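Local coordinates for protein exopolyphosphatase (Aquifex aeolicus, PDB 1T6C) that probably hydrolyses phosphoanhydride bonds of polyphosphate or guanosine pentaphosphate, as its Ppx/GppA family relatives do, on an actin-like fold that binds calcium, at residues I67-L70 with K71-K75; R190-E193 with F194-K197; D249-K252 with E253-S256; S296-G299 with L300-V304. All coordinates share one frame; numbering follows the deposited sequence.

Contact 1 (I67-L70 with K71-K75); sequences IQVL and KEYKK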
loop_
_atom_site.group_PDB
_atom_site.type_symbol
_atom_site.label_atom_id
_atom_site.label_comp_id
_atom_site.label_asym_id
_atom_site.label_seq_id
_atom_site.Cartn_x
_atom_site.Cartn_y
_atom_site.Cartn_z
ATOM N N ILE A 67 16.862 14.384 -0.893
ATOM C CA ILE A 67 18.245 13.992 -0.671
ATOM C C ILE A 67 18.620 14.194 0.808
ATOM O O ILE A 67 19.261 13.337 1.400
ATOM C CB ILE A 67 19.195 14.725 -1.642
ATOM C CG1 ILE A 67 18.995 14.176 -3.054
ATOM C CG2 ILE A 67 20.659 14.581 -1.226
ATOM C CD1 ILE A 67 19.766 14.877 -4.096
ATOM N N GLN A 68 18.219 15.306 1.429
ATOM C CA GLN A 68 18.574 15.529 2.834
ATOM C C GLN A 68 17.940 14.478 3.751
ATOM O O GLN A 68 18.600 13.997 4.644
ATOM C CB GLN A 68 18.213 16.954 3.295
ATOM C CG GLN A 68 18.753 17.348 4.703
ATOM C CD GLN A 68 20.161 16.789 5.057
ATOM O OE1 GLN A 68 20.300 15.861 5.897
ATOM N NE2 GLN A 68 21.194 17.354 4.427
ATOM N N VAL A 69 16.700 14.091 3.483
ATOM C CA VAL A 69 16.011 13.048 4.258
ATOM C C VAL A 69 16.744 11.713 4.115
ATOM O O VAL A 69 16.916 10.971 5.089
ATOM C CB VAL A 69 14.539 12.871 3.809
ATOM C CG1 VAL A 69 13.946 11.598 4.393
ATOM C CG2 VAL A 69 13.713 14.098 4.209
ATOM N N LEU A 70 17.185 11.423 2.895
ATOM C CA LEU A 70 17.867 10.174 2.615
ATOM C C LEU A 70 19.209 10.144 3.339
ATOM O O LEU A 70 19.609 9.100 3.826
ATOM C CB LEU A 70 18.013 9.926 1.097
ATOM C CG LEU A 70 16.721 9.676 0.350
ATOM C CD1 LEU A 70 16.914 9.649 -1.139
ATOM C CD2 LEU A 70 16.072 8.354 0.810
ATOM N N LYS A 71 19.913 11.279 3.410
ATOM C CA LYS A 71 21.146 11.336 4.183
ATOM C C LYS A 71 20.884 11.014 5.660
ATOM O O LYS A 71 21.635 10.254 6.270
ATOM C CB LYS A 71 21.854 12.692 4.011
ATOM C CG LYS A 71 22.403 12.935 2.625
ATOM C CD LYS A 71 22.954 14.366 2.500
ATOM C CE LYS A 71 23.744 14.592 1.278
ATOM N NZ LYS A 71 24.240 16.016 1.261
ATOM N N GLU A 72 19.795 11.556 6.210
ATOM C CA GLU A 72 19.421 11.312 7.592
ATOM C C GLU A 72 19.087 9.842 7.801
ATOM O O GLU A 72 19.532 9.250 8.764
ATOM C CB GLU A 72 18.262 12.211 7.981
ATOM C CG GLU A 72 18.724 13.662 8.023
ATOM C CD GLU A 72 17.610 14.688 8.003
ATOM O OE1 GLU A 72 16.421 14.300 8.130
ATOM O OE2 GLU A 72 17.941 15.907 7.873
ATOM N N TYR A 73 18.405 9.237 6.831
ATOM C CA TYR A 73 18.104 7.807 6.923
ATOM C C TYR A 73 19.365 6.977 6.833
ATOM O O TYR A 73 19.525 6.023 7.563
ATOM C CB TYR A 73 17.117 7.389 5.843
ATOM C CG TYR A 73 15.697 7.907 6.008
ATOM C CD1 TYR A 73 15.296 8.614 7.157
ATOM C CD2 TYR A 73 14.749 7.625 5.056
ATOM C CE1 TYR A 73 14.002 9.096 7.276
ATOM C CE2 TYR A 73 13.467 8.040 5.179
ATOM C CZ TYR A 73 13.090 8.782 6.299
ATOM O OH TYR A 73 11.804 9.185 6.400
ATOM N N LYS A 74 20.296 7.352 5.971
ATOM C CA LYS A 74 21.544 6.607 5.863
ATOM C C LYS A 74 22.360 6.675 7.175
ATOM O O LYS A 74 22.983 5.706 7.566
ATOM C CB LYS A 74 22.363 7.146 4.670
ATOM C CG LYS A 74 23.677 6.404 4.374
ATOM C CD LYS A 74 23.498 4.898 4.159
ATOM C CE LYS A 74 24.772 4.249 3.557
ATOM N NZ LYS A 74 26.020 4.573 4.318
ATOM N N LYS A 75 22.310 7.803 7.868
ATOM C CA LYS A 75 23.018 7.980 9.144
ATOM C C LYS A 75 22.446 7.005 10.186
ATOM O O LYS A 75 23.209 6.413 10.956
ATOM C CB LYS A 75 22.879 9.422 9.642
ATOM C CG LYS A 75 23.824 10.381 8.986
ATOM C CD LYS A 75 23.613 11.801 9.533
ATOM C CE LYS A 75 24.463 12.815 8.771
ATOM N NZ LYS A 75 24.008 14.222 8.979
#
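Within helix 60-79, which packs against a mixed five-stranded sheet, Val69 and Tyr73 stand one turn apart, their side chains running abreast in the same direction. Methyl CG1 of Val69 sits over one face of the Tyr73 ring, 3.7 Å from its centroid and displaced toward the rim at CZ, with the approach 21° off the ring normal; this is a CH-pi contact. The torsions explain it: CG of Tyr73 is anti to its own carbonyl carbon (chi1 -70°), which folds the ring back along the helix, while CG1 of Val69 extends opposite the backbone nitrogen (chi1 167°) to meet it. Over the same face but at the opposite end, near CG, lies Val69 O, which accepts Tyr73 N at 2.9 Å, one of four successive i to i+4 bonds. As expected for a helix laid across a sheet of the actin-like fold, Val69 and Tyr73 face strands 23-32 and 35-45, and the phenol reaches Val24 O as a hydrogen-bond partner. With an alanine here in place of Tyr73, Val24 O would probably lose its phenolic partner and the Val69 methyl the ring it rests on. On another side of the helix, Lys71 runs extended beyond CG; its CE passes 4.0 Å from CG2 of Ile67, an aliphatic contact. Glu72 turns its carboxylate to Arg44 of strand 35-45, forming a salt bridge between helix and sheet.

Contact 2 (R190-E193 with F194-K197); sequences RFFE and FLEK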
loop_
_atom_site.group_PDB
_atom_site.type_symbol
_atom_site.label_atom_id
_atom_site.label_comp_id
_atom_site.label_asym_id
_atom_site.label_seq_id
_atom_site.Cartn_x
_atom_site.Cartn_y
_atom_site.Cartn_z
ATOM N N ARG A 190 -22.779 3.656 -11.560
ATOM C CA ARG A 190 -21.797 3.716 -12.628
ATOM C C ARG A 190 -20.396 3.248 -12.182
ATOM O O ARG A 190 -19.667 2.597 -12.937
ATOM C CB ARG A 190 -21.694 5.110 -13.176
ATOM C CG ARG A 190 -22.877 5.515 -14.022
ATOM C CD ARG A 190 -22.676 6.863 -14.691
ATOM N NE ARG A 190 -22.982 8.033 -13.859
ATOM C CZ ARG A 190 -24.205 8.496 -13.649
ATOM N NH1 ARG A 190 -24.404 9.578 -12.902
ATOM N NH2 ARG A 190 -25.239 7.884 -14.171
ATOM N N PHE A 191 -20.013 3.691 -10.987
ATOM C CA PHE A 191 -18.759 3.287 -10.352
ATOM C C PHE A 191 -18.700 1.755 -10.266
ATOM O O PHE A 191 -17.706 1.142 -10.675
ATOM C CB PHE A 191 -18.686 3.965 -8.985
ATOM C CG PHE A 191 -17.744 3.357 -8.003
ATOM C CD1 PHE A 191 -16.391 3.650 -8.037
ATOM C CD2 PHE A 191 -18.222 2.558 -6.960
ATOM C CE1 PHE A 191 -15.549 3.108 -7.099
ATOM C CE2 PHE A 191 -17.375 2.054 -6.010
ATOM C CZ PHE A 191 -16.046 2.320 -6.082
ATOM N N PHE A 192 -19.758 1.126 -9.780
ATOM C CA PHE A 192 -19.745 -0.336 -9.716
ATOM C C PHE A 192 -19.788 -1.031 -11.083
ATOM O O PHE A 192 -19.193 -2.102 -11.245
ATOM C CB PHE A 192 -20.863 -0.851 -8.790
ATOM C CG PHE A 192 -20.547 -0.719 -7.306
ATOM C CD1 PHE A 192 -19.405 -1.297 -6.780
ATOM C CD2 PHE A 192 -21.384 -0.042 -6.433
ATOM C CE1 PHE A 192 -19.095 -1.193 -5.405
ATOM C CE2 PHE A 192 -21.068 0.075 -5.067
ATOM C CZ PHE A 192 -19.926 -0.505 -4.571
ATOM N N GLU A 193 -20.496 -0.473 -12.053
ATOM C CA GLU A 193 -20.469 -1.010 -13.400
ATOM C C GLU A 193 -19.031 -1.030 -13.920
ATOM O O GLU A 193 -18.607 -1.985 -14.586
ATOM C CB GLU A 193 -21.360 -0.187 -14.338
ATOM C CG GLU A 193 -22.849 -0.265 -14.082
ATOM C CD GLU A 193 -23.680 0.732 -14.919
ATOM O OE1 GLU A 193 -23.117 1.632 -15.580
ATOM O OE2 GLU A 193 -24.923 0.604 -14.924
ATOM N N PHE A 194 -18.292 0.053 -13.672
ATOM C CA PHE A 194 -16.914 0.141 -14.123
ATOM C C PHE A 194 -16.075 -0.915 -13.418
ATOM O O PHE A 194 -15.267 -1.600 -14.045
ATOM C CB PHE A 194 -16.344 1.550 -13.885
ATOM C CG PHE A 194 -14.854 1.596 -13.970
ATOM C CD1 PHE A 194 -14.223 1.548 -15.208
ATOM C CD2 PHE A 194 -14.080 1.592 -12.837
ATOM C CE1 PHE A 194 -12.849 1.543 -15.299
ATOM C CE2 PHE A 194 -12.693 1.575 -12.919
ATOM C CZ PHE A 194 -12.073 1.580 -14.156
ATOM N N LEU A 195 -16.262 -1.070 -12.112
ATOM C CA LEU A 195 -15.450 -2.009 -11.368
ATOM C C LEU A 195 -15.770 -3.438 -11.814
ATOM O O LEU A 195 -14.866 -4.249 -11.915
ATOM C CB LEU A 195 -15.649 -1.841 -9.872
ATOM C CG LEU A 195 -15.007 -0.659 -9.195
ATOM C CD1 LEU A 195 -15.362 -0.654 -7.733
ATOM C CD2 LEU A 195 -13.496 -0.666 -9.393
ATOM N N GLU A 196 -17.019 -3.721 -12.182
ATOM C CA GLU A 196 -17.400 -5.057 -12.687
ATOM C C GLU A 196 -16.628 -5.330 -13.985
ATOM O O GLU A 196 -16.076 -6.403 -14.151
ATOM C CB GLU A 196 -18.917 -5.096 -12.931
ATOM C CG GLU A 196 -19.414 -6.396 -13.549
ATOM C CD GLU A 196 -19.989 -7.349 -12.533
ATOM O OE1 GLU A 196 -20.823 -6.931 -11.672
ATOM O OE2 GLU A 196 -19.610 -8.545 -12.601
ATOM N N LYS A 197 -16.563 -4.331 -14.871
ATOM C CA LYS A 197 -15.852 -4.428 -16.170
ATOM C C LYS A 197 -14.372 -4.737 -15.955
ATOM O O LYS A 197 -13.803 -5.646 -16.604
ATOM C CB LYS A 197 -15.990 -3.134 -16.970
ATOM C CG LYS A 197 -15.079 -2.987 -18.246
ATOM C CD LYS A 197 -15.081 -1.548 -18.881
ATOM C CE LYS A 197 -13.809 -1.335 -19.744
ATOM N NZ LYS A 197 -13.978 -1.278 -21.221
#
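Phe192 O accepts Glu196 N at 2.9 Å, the shortest of four consecutive i to i+4 bonds, with an N-H...O angle of 153°. One residue earlier in the same series, Phe191 O receives Leu195 N at 3.0 Å and is also approached by carbons: CB of Phe194 lies 3.5 Å from Phe191 O, and CG of Leu195 is 3.6 Å from that oxygen. Two side-chain carbons of the following turn thus border the oxygen besides its backbone donor. Both segments belong to helix 185-199, whose inner side turns toward helices 170-177 and 274-288. There the side-chain contact is a CH-pi interaction: Leu195 CD1 lies over one face of the Phe191 ring, 3.9 Å from the centroid and 27° off the normal, shifted toward the rim so that CZ of Phe191 is nearest at 3.5 Å. Phe191 carries CG anti to its backbone nitrogen (chi1 160°), which stands the ring out nearly square to the helix axis, where the leucine leans back to it. The same CD1 of Leu195 approaches the Phe192 ring obliquely, 4.2 Å from its CD1, so one methyl touches both rings. Beyond this pair, Phe191 meets the ring of Phe178 and Phe192 that of Phe248, while Glu196 makes a salt bridge to Lys283 of helix 274-288.

Contact 3 (D249-K252 with E253-S256); sequences DTFK and EIPS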
loop_
_atom_site.group_PDB
_atom_site.type_symbol
_atom_site.label_atom_id
_atom_site.label_comp_id
_atom_site.label_asym_id
_atom_site.label_seq_id
_atom_site.Cartn_x
_atom_site.Cartn_y
_atom_site.Cartn_z
ATOM N N ASP A 249 -22.433 1.357 2.630
ATOM C CA ASP A 249 -23.728 2.001 2.732
ATOM C C ASP A 249 -23.743 3.151 3.750
ATOM O O ASP A 249 -24.440 4.149 3.550
ATOM C CB ASP A 249 -24.791 0.969 3.071
ATOM C CG ASP A 249 -25.085 0.034 1.919
ATOM O OD1 ASP A 249 -24.698 0.288 0.739
ATOM O OD2 ASP A 249 -25.663 -1.045 2.159
ATOM N N THR A 250 -22.928 3.048 4.794
ATOM C CA THR A 250 -22.795 4.082 5.801
ATOM C C THR A 250 -22.105 5.287 5.207
ATOM O O THR A 250 -22.607 6.409 5.266
ATOM C CB THR A 250 -21.984 3.517 6.983
ATOM O OG1 THR A 250 -22.794 2.544 7.659
ATOM C CG2 THR A 250 -21.661 4.537 8.026
ATOM N N PHE A 251 -20.957 5.060 4.590
ATOM C CA PHE A 251 -20.184 6.197 4.075
ATOM C C PHE A 251 -20.849 6.860 2.881
ATOM O O PHE A 251 -20.704 8.054 2.673
ATOM C CB PHE A 251 -18.750 5.779 3.758
ATOM C CG PHE A 251 -17.894 5.708 4.953
ATOM C CD1 PHE A 251 -17.499 4.511 5.466
ATOM C CD2 PHE A 251 -17.522 6.870 5.608
ATOM C CE1 PHE A 251 -16.681 4.469 6.606
ATOM C CE2 PHE A 251 -16.767 6.821 6.760
ATOM C CZ PHE A 251 -16.339 5.618 7.248
ATOM N N LYS A 252 -21.650 6.138 2.108
ATOM C CA LYS A 252 -22.308 6.748 0.967
ATOM C C LYS A 252 -23.373 7.768 1.387
ATOM O O LYS A 252 -23.804 8.533 0.557
ATOM C CB LYS A 252 -22.832 5.671 -0.001
ATOM C CG LYS A 252 -24.144 5.051 0.364
ATOM C CD LYS A 252 -24.509 3.980 -0.697
ATOM C CE LYS A 252 -25.871 3.380 -0.434
ATOM N NZ LYS A 252 -26.218 2.338 -1.457
ATOM N N GLU A 253 -23.752 7.789 2.659
ATOM C CA GLU A 253 -24.732 8.736 3.192
ATOM C C GLU A 253 -24.094 9.884 3.956
ATOM O O GLU A 253 -24.809 10.740 4.510
ATOM C CB GLU A 253 -25.676 8.011 4.153
ATOM C CG GLU A 253 -26.454 6.882 3.530
ATOM C CD GLU A 253 -27.372 7.305 2.379
ATOM O OE1 GLU A 253 -27.589 6.445 1.460
ATOM O OE2 GLU A 253 -27.874 8.478 2.371
ATOM N N ILE A 254 -22.759 9.931 3.999
ATOM C CA ILE A 254 -22.054 10.936 4.795
ATOM C C ILE A 254 -21.212 11.830 3.902
ATOM O O ILE A 254 -20.310 11.342 3.209
ATOM C CB ILE A 254 -21.144 10.310 5.887
ATOM C CG1 ILE A 254 -21.941 9.314 6.767
ATOM C CG2 ILE A 254 -20.486 11.447 6.728
ATOM C CD1 ILE A 254 -21.081 8.497 7.729
ATOM N N PRO A 255 -21.444 13.148 3.933
ATOM C CA PRO A 255 -20.577 14.065 3.204
ATOM C C PRO A 255 -19.129 13.923 3.679
ATOM O O PRO A 255 -18.875 13.705 4.849
ATOM C CB PRO A 255 -21.141 15.438 3.565
ATOM C CG PRO A 255 -22.508 15.212 4.078
ATOM C CD PRO A 255 -22.485 13.866 4.689
ATOM N N SER A 256 -18.186 14.079 2.763
ATOM C CA SER A 256 -16.788 13.798 3.065
ATOM C C SER A 256 -16.270 14.551 4.286
ATOM O O SER A 256 -15.547 13.981 5.097
ATOM C CB SER A 256 -15.872 14.065 1.865
ATOM O OG SER A 256 -15.865 15.430 1.481
HETATM O O HOH W 1 -26.337 9.476 0.053
#
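Two backbone hydrogen bonds turn the chain at the end of helix 241-251: Glu253 N to Thr250 O at 3.2 Å, and Ile254 N to Phe251 O at 3.1 Å. Both donors stand well above the carbonyl planes, the second 64° out of plane, so neither bond uses a lone-pair direction. Their i to i+3 spacing replaces the i to i+4 pattern of an alpha helix, and the second closes a type I beta turn from Phe251 to Ile254, leading the chain toward helix 256-262. Methylene CG1 of Ile254 also rests against the carbonyl oxygen Thr250 O, at 3.3 Å. The apolar contacts follow from this reversal. Ile254 runs next to Thr250, and its CD1 is 4.0 Å from CG2 of Thr250. Toward Phe251 the same isoleucine methyl comes obliquely and loosely; Phe251 also meets the ring of Phe263 and touches Leu275 and Ile278 of helix 274-288. Among the charged groups, Lys252 holds CG between its backbone nitrogen and carbonyl carbon (chi1 82°), a crowded position that directs the extended chain back along the helix. Its NZ forms a salt bridge to Asp249 OD1 at 3.4 Å, weak as a hydrogen bond, and has its stronger partner in Glu185, while Asp249 is also paired with Lys245. Finally, a water donates to Lys252 O at 2.7 Å and more weakly to Glu253 OE2, linking that carbonyl to the next residue's carboxylate.

Contact 4 (S296-G299 with L300-V304); sequences SDWG and LREGV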
loop_
_atom_site.group_PDB
_atom_site.type_symbol
_atom_site.label_atom_id
_atom_site.label_comp_id
_atom_site.label_asym_id
_atom_site.label_seq_id
_atom_site.Cartn_x
_atom_site.Cartn_y
_atom_site.Cartn_z
ATOM N N SER A 296 -4.400 -7.434 6.279
ATOM C CA SER A 296 -2.989 -7.332 6.637
ATOM C C SER A 296 -2.599 -5.891 6.907
ATOM O O SER A 296 -2.914 -5.003 6.124
ATOM C CB SER A 296 -2.114 -7.859 5.495
ATOM O OG SER A 296 -0.752 -7.708 5.854
ATOM N N ASP A 297 -1.903 -5.688 8.012
ATOM C CA ASP A 297 -1.241 -4.419 8.310
ATOM C C ASP A 297 0.081 -4.248 7.570
ATOM O O ASP A 297 0.557 -3.131 7.453
ATOM C CB ASP A 297 -1.015 -4.260 9.815
ATOM C CG ASP A 297 -0.444 -2.918 10.165
ATOM O OD1 ASP A 297 0.774 -2.849 10.504
ATOM O OD2 ASP A 297 -1.131 -1.888 10.081
ATOM N N TRP A 298 0.669 -5.333 7.082
ATOM C CA TRP A 298 1.924 -5.293 6.355
ATOM C C TRP A 298 1.736 -5.342 4.828
ATOM O O TRP A 298 0.831 -6.002 4.320
ATOM C CB TRP A 298 2.762 -6.492 6.775
ATOM C CG TRP A 298 3.463 -6.309 8.103
ATOM C CD1 TRP A 298 3.161 -5.405 9.089
ATOM C CD2 TRP A 298 4.612 -7.025 8.552
ATOM N NE1 TRP A 298 4.067 -5.516 10.122
ATOM C CE2 TRP A 298 4.956 -6.514 9.823
ATOM C CE3 TRP A 298 5.412 -8.035 7.994
ATOM C CZ2 TRP A 298 6.058 -6.982 10.546
ATOM C CZ3 TRP A 298 6.524 -8.501 8.727
ATOM C CH2 TRP A 298 6.814 -7.981 9.980
ATOM N N GLY A 299 2.617 -4.657 4.105
ATOM C CA GLY A 299 2.578 -4.607 2.664
ATOM C C GLY A 299 3.979 -4.399 2.123
ATOM O O GLY A 299 4.950 -4.977 2.637
ATOM N N LEU A 300 4.094 -3.577 1.088
ATOM C CA LEU A 300 5.371 -3.328 0.402
ATOM C C LEU A 300 6.562 -3.110 1.328
ATOM O O LEU A 300 7.565 -3.807 1.204
ATOM C CB LEU A 300 5.247 -2.109 -0.532
ATOM C CG LEU A 300 6.535 -1.536 -1.155
ATOM C CD1 LEU A 300 7.254 -2.592 -2.015
ATOM C CD2 LEU A 300 6.241 -0.315 -1.927
ATOM N N ARG A 301 6.477 -2.114 2.220
ATOM C CA ARG A 301 7.622 -1.737 3.022
ATOM C C ARG A 301 8.158 -2.885 3.864
ATOM O O ARG A 301 9.340 -3.069 4.018
ATOM C CB ARG A 301 7.258 -0.589 3.934
ATOM C CG ARG A 301 7.073 0.676 3.196
ATOM C CD ARG A 301 6.708 1.815 4.140
ATOM N NE ARG A 301 5.708 2.647 3.532
ATOM C CZ ARG A 301 4.409 2.581 3.761
ATOM N NH1 ARG A 301 3.897 1.726 4.626
ATOM N NH2 ARG A 301 3.608 3.408 3.118
ATOM N N GLU A 302 7.244 -3.668 4.406
ATOM C CA GLU A 302 7.631 -4.809 5.225
ATOM C C GLU A 302 8.033 -6.003 4.347
ATOM O O GLU A 302 8.884 -6.803 4.726
ATOM C CB GLU A 302 6.510 -5.191 6.179
ATOM C CG GLU A 302 6.113 -4.108 7.184
ATOM C CD GLU A 302 5.170 -3.027 6.658
ATOM O OE1 GLU A 302 4.573 -3.163 5.557
ATOM O OE2 GLU A 302 5.012 -2.001 7.390
ATOM N N GLY A 303 7.452 -6.110 3.165
ATOM C CA GLY A 303 7.786 -7.197 2.238
ATOM C C GLY A 303 9.191 -7.081 1.704
ATOM O O GLY A 303 9.846 -8.082 1.415
ATOM N N VAL A 304 9.665 -5.847 1.547
ATOM C CA VAL A 304 11.064 -5.650 1.214
ATOM C C VAL A 304 11.985 -6.239 2.303
ATOM O O VAL A 304 13.025 -6.837 1.997
ATOM C CB VAL A 304 11.359 -4.146 0.980
ATOM C CG1 VAL A 304 12.873 -3.871 0.847
ATOM C CG2 VAL A 304 10.621 -3.634 -0.261
HETATM O O HOH W 2 2.374 -1.273 8.510
#
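Glu302 bends its carboxylate back before the first turn of helix 300-313, where OE1 accepts Gly299 N at 2.9 Å. The N-H...O angle of 175° makes the bond almost straight, although the donor arrives on the anti side of the carboxylate and well out of its plane. The aliphatic part of Glu302 lies over the Trp298 indole: CG is 3.5 Å from the centroid of the five-membered ring, only 9° off the normal, and CB rests 3.5 Å from CE3 of Trp298. The carboxylate runs nearly parallel to the indole plane, near the rim by CD1. The bend at chi2 (81°), with CG beside the helical backbone nitrogen, permits both contacts at once. A serine at Trp298 would probably strip the methylenes of Glu302 of their aromatic support and let the carboxylate turn away from Gly299 N. One shell out, Gly303 N donates to Gly299 O at 2.8 Å, opening the helical bonding, and Ser296 OG donates in plane to a lone pair of Trp298 O at 2.8 Å, tying these two loop residues together. Leu36 and Ile38 of strand 35-45 also touch Trp298, while the neighbouring Arg301 pairs with Asp18. In this loop from strand 292-296, the N3 glutamate binding the N-cap N-H gives only half of a capping box; Gly299, a glycine N-cap, cannot supply the other half.

Followed from the N terminus, the four contacts come in series, none nesting or crossing, and each joins two segments that follow directly on one another, within a helical turn, a beta turn or a cap. Contact 1 lies in helix 60-79, beside the five-stranded sheet. Contact 2, in helix 185-199, is about 43 Å from it between centres, on the opposite side of the chain's centre. Contact 3 lies on the same side as contact 2, their nearest atoms about 7 Å apart; it closes the turn joining helices 241-251 and 256-262, and both contacts border helix 274-288. Contact 4 closes the loop from strand 292-296 of the six-stranded sheet into helix 300-313, and touches strand 35-45 of the other sheet.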